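Local coordinates for protein BauA (Acinetobacter baumannii, PDB 6HCP) that takes up iron across the outer membrane as a TonB-dependent receptor for ferric preacinetobactin, with transport probably driven as in other family members, at residues 249-254 with 281-286; 313-318 with 337-342; 376-381 with 412-417. All coordinates share one frame; numbering follows the deposited sequence.

Contact 1 (249-254 with 281-286). With EDO (1,2-ethanediol), chain Z; EDO (1,2-ethanediol), chain D.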
loop_
_atom_site.group_PDB
_atom_site.type_symbol
_atom_site.label_atom_id
_atom_site.label_comp_id
_atom_site.label_asym_id
_atom_site.label_seq_id
_atom_site.Cartn_x
_atom_site.Cartn_y
_atom_site.Cartn_z
ATOM N N ASP A 249 22.964 -18.951 -9.437
ATOM C CA ASP A 249 21.993 -17.872 -9.628
ATOM C C ASP A 249 21.088 -18.306 -10.777
ATOM O O ASP A 249 21.573 -18.697 -11.853
ATOM C CB ASP A 249 22.701 -16.539 -9.900
ATOM C CG ASP A 249 21.762 -15.371 -10.191
ATOM O OD1 ASP A 249 21.310 -14.742 -9.223
ATOM O OD2 ASP A 249 21.333 -15.243 -11.345
ATOM N N HIS A 250 19.775 -18.319 -10.524
ATOM C CA HIS A 250 18.807 -18.783 -11.499
ATOM C C HIS A 250 17.557 -17.903 -11.435
ATOM O O HIS A 250 16.983 -17.739 -10.369
ATOM C CB HIS A 250 18.457 -20.259 -11.255
ATOM C CG HIS A 250 17.487 -20.813 -12.243
ATOM N ND1 HIS A 250 17.864 -21.698 -13.234
ATOM C CD2 HIS A 250 16.172 -20.569 -12.437
ATOM C CE1 HIS A 250 16.813 -22.010 -13.967
ATOM N NE2 HIS A 250 15.760 -21.335 -13.493
ATOM N N VAL A 251 17.135 -17.384 -12.590
ATOM C CA VAL A 251 15.906 -16.597 -12.683
ATOM C C VAL A 251 15.037 -17.220 -13.770
ATOM O O VAL A 251 15.463 -17.396 -14.897
ATOM C CB VAL A 251 16.149 -15.109 -12.989
ATOM C CG1 VAL A 251 14.834 -14.330 -13.011
ATOM C CG2 VAL A 251 17.136 -14.488 -12.019
ATOM N N ASP A 252 13.814 -17.599 -13.390
ATOM C CA ASP A 252 12.748 -17.918 -14.332
ATOM C C ASP A 252 11.922 -16.647 -14.531
ATOM O O ASP A 252 11.647 -15.950 -13.571
ATOM C CB ASP A 252 11.870 -19.061 -13.807
ATOM C CG ASP A 252 12.539 -20.433 -13.812
ATOM O OD1 ASP A 252 13.265 -20.727 -14.768
ATOM O OD2 ASP A 252 12.375 -21.172 -12.824
ATOM N N GLY A 253 11.596 -16.329 -15.783
ATOM C CA GLY A 253 11.021 -15.047 -16.124
ATOM C C GLY A 253 12.060 -13.942 -16.052
ATOM O O GLY A 253 11.836 -12.872 -15.456
ATOM N N VAL A 254 13.219 -14.208 -16.647
ATOM C CA VAL A 254 14.327 -13.249 -16.659
ATOM C C VAL A 254 13.924 -12.018 -17.487
ATOM O O VAL A 254 13.240 -12.125 -18.528
ATOM C CB VAL A 254 15.610 -13.907 -17.206
ATOM C CG1 VAL A 254 15.436 -14.395 -18.628
ATOM C CG2 VAL A 254 16.809 -12.968 -17.126
ATOM N N GLY A 281 11.085 -17.722 -20.176
ATOM C CA GLY A 281 12.529 -17.429 -20.350
ATOM C C GLY A 281 13.288 -17.644 -19.057
ATOM O O GLY A 281 12.750 -17.404 -17.969
ATOM N N SER A 282 14.527 -18.139 -19.143
ATOM C CA SER A 282 15.282 -18.363 -17.937
ATOM C C SER A 282 16.775 -18.147 -18.184
ATOM O O SER A 282 17.289 -18.285 -19.320
ATOM C CB SER A 282 15.019 -19.715 -17.337
ATOM O OG SER A 282 15.460 -20.732 -18.193
ATOM N N VAL A 283 17.458 -17.843 -17.089
ATOM C CA VAL A 283 18.892 -17.705 -17.078
ATOM C C VAL A 283 19.398 -18.485 -15.876
ATOM O O VAL A 283 18.777 -18.482 -14.795
ATOM C CB VAL A 283 19.334 -16.228 -17.017
ATOM C CG1 VAL A 283 18.965 -15.587 -15.686
ATOM C CG2 VAL A 283 20.842 -16.092 -17.275
ATOM N N GLU A 284 20.569 -19.097 -16.039
ATOM C CA GLU A 284 21.224 -19.779 -14.923
ATOM C C GLU A 284 22.725 -19.558 -15.039
ATOM O O GLU A 284 23.277 -19.760 -16.131
ATOM C CB GLU A 284 20.917 -21.277 -14.961
ATOM C CG GLU A 284 21.709 -22.076 -13.953
ATOM C CD GLU A 284 21.616 -23.581 -14.174
ATOM O OE1 GLU A 284 22.212 -24.098 -15.164
ATOM O OE2 GLU A 284 20.900 -24.224 -13.395
ATOM N N THR A 285 23.352 -19.148 -13.931
ATOM C CA THR A 285 24.810 -19.044 -13.864
ATOM C C THR A 285 25.303 -19.857 -12.671
ATOM O O THR A 285 24.816 -19.706 -11.555
ATOM C CB THR A 285 25.286 -17.589 -13.791
ATOM O OG1 THR A 285 24.643 -16.836 -14.818
ATOM C CG2 THR A 285 26.777 -17.441 -13.998
ATOM N N LYS A 286 26.265 -20.743 -12.940
ATOM C CA LYS A 286 26.982 -21.441 -11.902
ATOM C C LYS A 286 28.413 -20.906 -11.866
ATOM O O LYS A 286 29.076 -20.898 -12.889
ATOM C CB LYS A 286 26.999 -22.947 -12.189
ATOM C CG LYS A 286 25.648 -23.651 -12.131
ATOM C CD LYS A 286 25.750 -25.146 -12.421
ATOM C CE LYS A 286 24.397 -25.827 -12.472
ATOM N NZ LYS A 286 24.484 -27.194 -13.038
HETATM C C1 EDO Z . 22.720 -14.866 -14.325
HETATM O O1 EDO Z . 22.053 -16.035 -13.797
HETATM C C2 EDO Z . 23.330 -14.075 -13.206
HETATM O O2 EDO Z . 24.475 -14.775 -12.684
HETATM C C1 EDO D . 18.830 -21.637 -18.438
HETATM O O1 EDO D . 17.799 -21.770 -17.467
HETATM C C2 EDO D . 18.346 -21.943 -19.827
HETATM O O2 EDO D . 17.916 -23.310 -19.891
#
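Val251 and Val283 face each other as an antiparallel hydrogen-bonded pair: Val251 N donates to Val283 O at 3.0 Å, and Val283 N returns the bond to Val251 O. Asp249 and Thr285 repeat the pattern, with Thr285 N 2.8 Å from Asp249 O. The strand axes pass 4.7 Å apart with directions differing by 176°, so the ladder is almost exactly antiparallel. Beyond the last bridge, Gly281 O receives two N-H groups, Gly253 N at 2.7 Å and, weakly, Val254 N; the positive phi of Gly253 (73°) turns the chain out of the strand here.

Apolar contact is made on the face that carries the valines. Val283 CG1, set between its backbone N and carbonyl carbon (chi1 67°), meets Val254 CG2 at 3.7 Å, the two side chains crossing at about a right angle, and also touches Val251 CB. This ladder is part of the beta-barrel of a TonB-dependent receptor, joining neighbouring strands 238-252 and 282-297. The valine face turns inward, since Trp100 of the plug domain packs on Val254 and Val283. Arg129 of the plug forms a salt bridge with Asp249 OD2, which also accepts a hydrogen bond from a bound ethanediol O1 at 2.7 Å.

The opposite face is polar. The His250 ring has Val283 O over one face, displaced toward the rim, while ND1 lies 3.5 Å from Glu284 CB. In this one of two modelled histidine conformers, NE2 donates to Asp252 OD1 at 2.9 Å; the oxygen lies near the ring plane but is approached from above its own carboxylate plane. Because the histidine has a second conformer, that bond is doubtful as a permanent feature. Ser282 OG shares a hydrogen bond with O1 of a second ethanediol.

Contact 2 (313-318 with 337-342). With EDO (1,2-ethanediol), chain J.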
loop_
_atom_site.group_PDB
_atom_site.type_symbol
_atom_site.label_atom_id
_atom_site.label_comp_id
_atom_site.label_asym_id
_atom_site.label_seq_id
_atom_site.Cartn_x
_atom_site.Cartn_y
_atom_site.Cartn_z
ATOM N N THR A 313 32.840 -20.425 -14.642
ATOM C CA THR A 313 31.503 -19.928 -14.858
ATOM C C THR A 313 30.838 -20.788 -15.924
ATOM O O THR A 313 31.420 -21.028 -16.970
ATOM C CB THR A 313 31.527 -18.469 -15.325
ATOM O OG1 THR A 313 32.114 -17.691 -14.284
ATOM C CG2 THR A 313 30.153 -17.966 -15.721
ATOM N N GLU A 314 29.592 -21.193 -15.669
ATOM C CA GLU A 314 28.752 -21.807 -16.678
ATOM C C GLU A 314 27.453 -21.013 -16.758
ATOM O O GLU A 314 26.725 -20.955 -15.768
ATOM C CB GLU A 314 28.461 -23.272 -16.318
ATOM C CG GLU A 314 29.706 -24.145 -16.241
ATOM C CD GLU A 314 29.435 -25.575 -15.786
ATOM O OE1 GLU A 314 28.262 -25.914 -15.587
ATOM O OE2 GLU A 314 30.385 -26.360 -15.741
ATOM N N TYR A 315 27.240 -20.362 -17.905
ATOM C CA TYR A 315 26.117 -19.489 -18.159
ATOM C C TYR A 315 25.210 -20.133 -19.193
ATOM O O TYR A 315 25.680 -20.533 -20.251
ATOM C CB TYR A 315 26.583 -18.128 -18.669
ATOM C CG TYR A 315 25.483 -17.156 -19.003
ATOM C CD1 TYR A 315 24.913 -16.338 -18.034
ATOM C CD2 TYR A 315 25.076 -16.972 -20.310
ATOM C CE1 TYR A 315 23.937 -15.408 -18.361
ATOM C CE2 TYR A 315 24.104 -16.043 -20.653
ATOM C CZ TYR A 315 23.512 -15.273 -19.670
ATOM O OH TYR A 315 22.570 -14.347 -20.021
ATOM N N LYS A 316 23.899 -20.040 -18.954
ATOM C CA LYS A 316 22.899 -20.501 -19.898
ATOM C C LYS A 316 21.703 -19.545 -19.903
ATOM O O LYS A 316 21.241 -19.122 -18.854
ATOM C CB LYS A 316 22.421 -21.905 -19.504
ATOM C CG LYS A 316 23.477 -23.004 -19.582
ATOM C CD LYS A 316 22.917 -24.343 -19.096
ATOM C CE LYS A 316 23.814 -25.519 -19.405
ATOM N NZ LYS A 316 25.137 -25.328 -18.784
ATOM N N TYR A 317 21.213 -19.230 -21.101
ATOM C CA TYR A 317 20.110 -18.302 -21.287
ATOM C C TYR A 317 19.216 -18.823 -22.406
ATOM O O TYR A 317 19.667 -19.057 -23.516
ATOM C CB TYR A 317 20.608 -16.891 -21.628
ATOM C CG TYR A 317 19.507 -15.895 -21.871
ATOM C CD1 TYR A 317 18.862 -15.827 -23.090
ATOM C CD2 TYR A 317 19.193 -14.935 -20.926
ATOM C CE1 TYR A 317 17.876 -14.885 -23.338
ATOM C CE2 TYR A 317 18.187 -14.010 -21.143
ATOM C CZ TYR A 317 17.508 -13.994 -22.344
ATOM O OH TYR A 317 16.541 -13.049 -22.598
ATOM N N ASN A 318 17.919 -18.912 -22.108
ATOM C CA ASN A 318 16.898 -19.301 -23.081
ATOM C C ASN A 318 15.735 -18.317 -22.952
ATOM O O ASN A 318 15.108 -18.259 -21.908
ATOM C CB ASN A 318 16.420 -20.722 -22.784
ATOM C CG ASN A 318 15.460 -21.298 -23.802
ATOM O OD1 ASN A 318 15.425 -20.858 -24.947
ATOM N ND2 ASN A 318 14.895 -22.443 -23.461
ATOM N N GLY A 337 16.124 -16.313 -28.682
ATOM C CA GLY A 337 17.526 -16.725 -28.819
ATOM C C GLY A 337 17.984 -17.571 -27.651
ATOM O O GLY A 337 17.319 -17.650 -26.611
ATOM N N GLN A 338 19.087 -18.291 -27.857
ATOM C CA GLN A 338 19.705 -19.106 -26.827
ATOM C C GLN A 338 21.209 -18.824 -26.827
ATOM O O GLN A 338 21.824 -18.679 -27.885
ATOM C CB GLN A 338 19.431 -20.590 -27.069
ATOM C CG GLN A 338 17.949 -20.937 -27.068
ATOM C CD GLN A 338 17.688 -22.420 -27.241
ATOM O OE1 GLN A 338 18.591 -23.209 -27.527
ATOM N NE2 GLN A 338 16.486 -22.835 -26.870
ATOM N N LEU A 339 21.784 -18.774 -25.628
ATOM C CA LEU A 339 23.212 -18.559 -25.456
ATOM C C LEU A 339 23.690 -19.400 -24.285
ATOM O O LEU A 339 23.020 -19.513 -23.264
ATOM C CB LEU A 339 23.470 -17.067 -25.205
ATOM C CG LEU A 339 24.917 -16.691 -24.860
ATOM C CD1 LEU A 339 25.864 -17.042 -25.997
ATOM C CD2 LEU A 339 25.017 -15.208 -24.535
ATOM N N ALA A 340 24.864 -20.009 -24.441
ATOM C CA ALA A 340 25.544 -20.617 -23.318
ATOM C C ALA A 340 27.032 -20.367 -23.496
ATOM O O ALA A 340 27.505 -20.259 -24.641
ATOM C CB ALA A 340 25.251 -22.098 -23.189
ATOM N N PHE A 341 27.722 -20.168 -22.375
ATOM C CA PHE A 341 29.176 -20.144 -22.430
ATOM C C PHE A 341 29.733 -20.724 -21.134
ATOM O O PHE A 341 29.105 -20.701 -20.066
ATOM C CB PHE A 341 29.689 -18.742 -22.782
ATOM C CG PHE A 341 29.419 -17.670 -21.751
ATOM C CD1 PHE A 341 30.218 -17.532 -20.629
ATOM C CD2 PHE A 341 28.359 -16.796 -21.923
ATOM C CE1 PHE A 341 29.954 -16.551 -19.677
ATOM C CE2 PHE A 341 28.108 -15.800 -20.993
ATOM C CZ PHE A 341 28.898 -15.682 -19.874
ATOM N N ASP A 342 30.905 -21.344 -21.274
ATOM C CA ASP A 342 31.669 -21.888 -20.172
ATOM C C ASP A 342 33.034 -21.208 -20.188
ATOM O O ASP A 342 33.652 -21.129 -21.258
ATOM C CB ASP A 342 31.879 -23.402 -20.311
ATOM C CG ASP A 342 30.591 -24.218 -20.359
ATOM O OD1 ASP A 342 29.614 -23.807 -19.713
ATOM O OD2 ASP A 342 30.526 -25.156 -21.182
HETATM C C1 EDO J . 25.279 -12.127 -22.504
HETATM O O1 EDO J . 25.874 -11.536 -23.661
HETATM C C2 EDO J . 23.817 -11.718 -22.478
HETATM O O2 EDO J . 22.947 -12.859 -22.485
HETATM O O HOH W 1 26.969 -23.164 -19.974
#
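Tyr315 and Phe341 belong to an antiparallel ladder of the beta-barrel wall, where strand 302-318 runs beside strand 331-358. Tyr315 N donates to Phe341 O at 2.9 Å with an almost straight angle of 178°, while Tyr317 and Leu339 form the next pair, its Tyr317 N bond more bent. The two aromatic rings are near parallel, 22° apart, but slid so far that they barely overlap. Instead, with Phe341 CG set between its backbone N and carbonyl carbon (chi1 66°), Tyr315 CB lies over the Phe341 face, 3.6 Å from its centroid, a CH-pi contact; the nearest ring atoms are Tyr315 CD2 and Phe341 CE2 at 3.3 Å. An ethanediol O2 donates to Tyr315 OH.

On the other face Gln338 NE2 donates to Asn318 OD1 at 3.0 Å, coming from above the carbonyl plane, with the amide planes nearly perpendicular; the same NE2 also bonds Glu407 O. A water accepts from Lys316 NZ at 3.1 Å and sits within bonding distance of Asp342 OD1 and Tyr315 O, though its protons cannot serve every acceptor around it.

The aromatic face looks inward, with Phe127 and Tyr128 of the plug beside Phe341 and Tyr315, while strands 282-297 and 361-381 flank the pair.

Contact 3 (376-381 with 412-417). With EDO (1,2-ethanediol), chain F.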
loop_
_atom_site.group_PDB
_atom_site.type_symbol
_atom_site.label_atom_id
_atom_site.label_comp_id
_atom_site.label_asym_id
_atom_site.label_seq_id
_atom_site.Cartn_x
_atom_site.Cartn_y
_atom_site.Cartn_z
ATOM N N GLN A 376 37.426 -20.053 -22.997
ATOM C CA GLN A 376 35.976 -19.970 -23.062
ATOM C C GLN A 376 35.474 -20.748 -24.284
ATOM O O GLN A 376 36.089 -20.751 -25.337
ATOM C CB GLN A 376 35.560 -18.504 -23.111
ATOM C CG GLN A 376 34.053 -18.274 -23.119
ATOM C CD GLN A 376 33.715 -16.837 -22.793
ATOM O OE1 GLN A 376 34.345 -16.229 -21.927
ATOM N NE2 GLN A 376 32.781 -16.272 -23.539
ATOM N N ASP A 377 34.301 -21.358 -24.129
ATOM C CA ASP A 377 33.507 -21.873 -25.226
ATOM C C ASP A 377 32.141 -21.181 -25.224
ATOM O O ASP A 377 31.491 -21.121 -24.187
ATOM C CB ASP A 377 33.317 -23.380 -25.071
ATOM C CG ASP A 377 34.603 -24.174 -25.270
ATOM O OD1 ASP A 377 35.352 -23.830 -26.187
ATOM O OD2 ASP A 377 34.845 -25.089 -24.471
ATOM N N ASP A 378 31.721 -20.719 -26.402
ATOM C CA ASP A 378 30.427 -20.134 -26.625
ATOM C C ASP A 378 29.562 -21.082 -27.465
ATOM O O ASP A 378 30.030 -21.647 -28.447
ATOM C CB ASP A 378 30.549 -18.803 -27.363
ATOM C CG ASP A 378 30.852 -17.627 -26.454
ATOM O OD1 ASP A 378 31.921 -17.627 -25.824
ATOM O OD2 ASP A 378 30.056 -16.694 -26.466
ATOM N N TYR A 379 28.262 -21.076 -27.158
ATOM C CA TYR A 379 27.226 -21.821 -27.848
ATOM C C TYR A 379 26.045 -20.884 -28.053
ATOM O O TYR A 379 25.800 -20.016 -27.209
ATOM C CB TYR A 379 26.736 -22.990 -26.997
ATOM C CG TYR A 379 27.787 -23.942 -26.516
ATOM C CD1 TYR A 379 28.654 -23.594 -25.499
ATOM C CD2 TYR A 379 27.925 -25.202 -27.087
ATOM C CE1 TYR A 379 29.642 -24.457 -25.060
ATOM C CE2 TYR A 379 28.942 -26.057 -26.696
ATOM C CZ TYR A 379 29.789 -25.694 -25.668
ATOM O OH TYR A 379 30.756 -26.555 -25.238
ATOM N N GLY A 380 25.319 -21.031 -29.157
ATOM C CA GLY A 380 24.097 -20.260 -29.266
ATOM C C GLY A 380 23.321 -20.458 -30.549
ATOM O O GLY A 380 23.819 -20.978 -31.537
ATOM N N TYR A 381 22.067 -19.994 -30.503
ATOM C CA TYR A 381 21.243 -19.734 -31.673
ATOM C C TYR A 381 20.880 -18.251 -31.700
ATOM O O TYR A 381 20.232 -17.738 -30.769
ATOM C CB TYR A 381 19.908 -20.487 -31.619
ATOM C CG TYR A 381 19.975 -21.979 -31.795
ATOM C CD1 TYR A 381 20.306 -22.544 -33.018
ATOM C CD2 TYR A 381 19.466 -22.810 -30.812
ATOM C CE1 TYR A 381 20.243 -23.917 -33.212
ATOM C CE2 TYR A 381 19.407 -24.178 -30.985
ATOM C CZ TYR A 381 19.781 -24.730 -32.192
ATOM O OH TYR A 381 19.670 -26.077 -32.328
ATOM N N PHE A 412 27.650 -25.402 -30.550
ATOM C CA PHE A 412 28.959 -24.791 -30.332
ATOM C C PHE A 412 29.255 -23.762 -31.422
ATOM O O PHE A 412 28.987 -23.980 -32.612
ATOM C CB PHE A 412 30.029 -25.875 -30.249
ATOM C CG PHE A 412 31.434 -25.329 -30.237
ATOM C CD1 PHE A 412 31.947 -24.712 -29.102
ATOM C CD2 PHE A 412 32.193 -25.311 -31.399
ATOM C CE1 PHE A 412 33.240 -24.205 -29.094
ATOM C CE2 PHE A 412 33.480 -24.793 -31.392
ATOM C CZ PHE A 412 33.993 -24.229 -30.246
ATOM N N LEU A 413 29.735 -22.581 -31.005
ATOM C CA LEU A 413 30.026 -21.501 -31.933
ATOM C C LEU A 413 31.547 -21.326 -32.068
ATOM O O LEU A 413 32.059 -21.307 -33.162
ATOM C CB LEU A 413 29.368 -20.204 -31.464
ATOM C CG LEU A 413 27.835 -20.193 -31.471
ATOM C CD1 LEU A 413 27.302 -18.865 -30.943
ATOM C CD2 LEU A 413 27.284 -20.470 -32.859
ATOM N N PHE A 414 32.247 -21.079 -30.960
ATOM C CA PHE A 414 33.697 -20.775 -31.050
ATOM C C PHE A 414 34.344 -20.885 -29.672
ATOM O O PHE A 414 33.681 -20.802 -28.629
ATOM C CB PHE A 414 33.937 -19.397 -31.669
ATOM C CG PHE A 414 33.325 -18.243 -30.919
ATOM C CD1 PHE A 414 34.019 -17.624 -29.891
ATOM C CD2 PHE A 414 32.080 -17.742 -31.266
ATOM C CE1 PHE A 414 33.457 -16.571 -29.189
ATOM C CE2 PHE A 414 31.501 -16.717 -30.535
ATOM C CZ PHE A 414 32.190 -16.131 -29.501
ATOM N N HIS A 415 35.657 -21.137 -29.709
ATOM C CA HIS A 415 36.535 -21.129 -28.581
ATOM C C HIS A 415 37.245 -19.768 -28.554
ATOM O O HIS A 415 37.534 -19.219 -29.599
ATOM C CB HIS A 415 37.531 -22.292 -28.699
ATOM C CG HIS A 415 38.396 -22.462 -27.504
ATOM N ND1 HIS A 415 37.922 -23.041 -26.332
ATOM C CD2 HIS A 415 39.674 -22.078 -27.260
ATOM C CE1 HIS A 415 38.884 -23.033 -25.427
ATOM N NE2 HIS A 415 39.955 -22.418 -25.960
ATOM N N SER A 416 37.482 -19.218 -27.366
ATOM C CA SER A 416 38.179 -17.934 -27.249
ATOM C C SER A 416 39.051 -17.950 -25.999
ATOM O O SER A 416 38.877 -18.798 -25.119
ATOM C CB SER A 416 37.216 -16.778 -27.264
ATOM O OG SER A 416 36.301 -16.870 -26.174
ATOM N N THR A 417 40.063 -17.072 -25.980
ATOM C CA THR A 417 40.956 -16.940 -24.862
ATOM C C THR A 417 41.252 -15.455 -24.647
ATOM O O THR A 417 41.174 -14.642 -25.564
ATOM C CB THR A 417 42.274 -17.717 -25.030
ATOM O OG1 THR A 417 43.106 -16.977 -25.926
ATOM C CG2 THR A 417 42.080 -19.129 -25.537
HETATM C C1 EDO F . 31.111 -12.878 -21.773
HETATM O O1 EDO F . 32.158 -13.432 -22.563
HETATM C C2 EDO F . 29.919 -12.615 -22.669
HETATM O O2 EDO F . 29.872 -13.661 -23.625
HETATM O O HOH W 2 34.274 -18.559 -26.657
#
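His415 meets Asp377 through a short, straight hydrogen bond: ND1 donates to OD1 at 2.7 Å and 170°. The oxygen lies in the imidazole plane, yet ND1 approaches from above the carboxylate plane. On the same face the edge of Phe412 points at the face of Tyr379, a T-shaped pair with centroids 5.7 Å apart and planes at 73°.

On the other face, the carboxylate of Asp378 stacks on the Phe414 ring, CG being 3.6 Å from CZ, with Asp378 CB over the ring face; Phe414 CG sits between its backbone N and carbonyl carbon (chi1 60°). Gln376 NE2 holds that carboxylate within its strand, reaching Asp378 OD1 on its syn side at 2.8 Å, and a water beside Ser416 OG lies 2.7 Å from OD1.

Behind these groups the backbone register slips. Leu413 N, at 2.7 Å, and more weakly Phe414 N both donate to Asp378 O, a classic beta bulge between strands 361-381 and 412-431 of the barrel.

Since OD1 of Asp378 takes the Gln376 amide N-H and may share a water proton, its negative charge is probably eased beside the ring, and the Asp377 carboxylate would tend to stabilise a protonated His415.

In the fold
From the N terminus, contact 1 brings 281-286 back onto 249-254 and closes the loop 255-280. Contact 2 then closes 319-336, which includes strand 320-325, and contact 3 closes 382-411. The three are in series: each closes before the next opens, and none nests or crosses. A turn between strands 282-297 and 302-318 joins contacts 1 and 2, whose edges meet at Ser282 N and Asn318 O, 2.8 Å apart. Strands 331-358 and 361-381 likewise join contacts 2 and 3 through Ala340 O and Tyr379 N. Six successive barrel strands are thus tied side by side, while contacts 1 and 3, centres about 19 Å apart, do not touch.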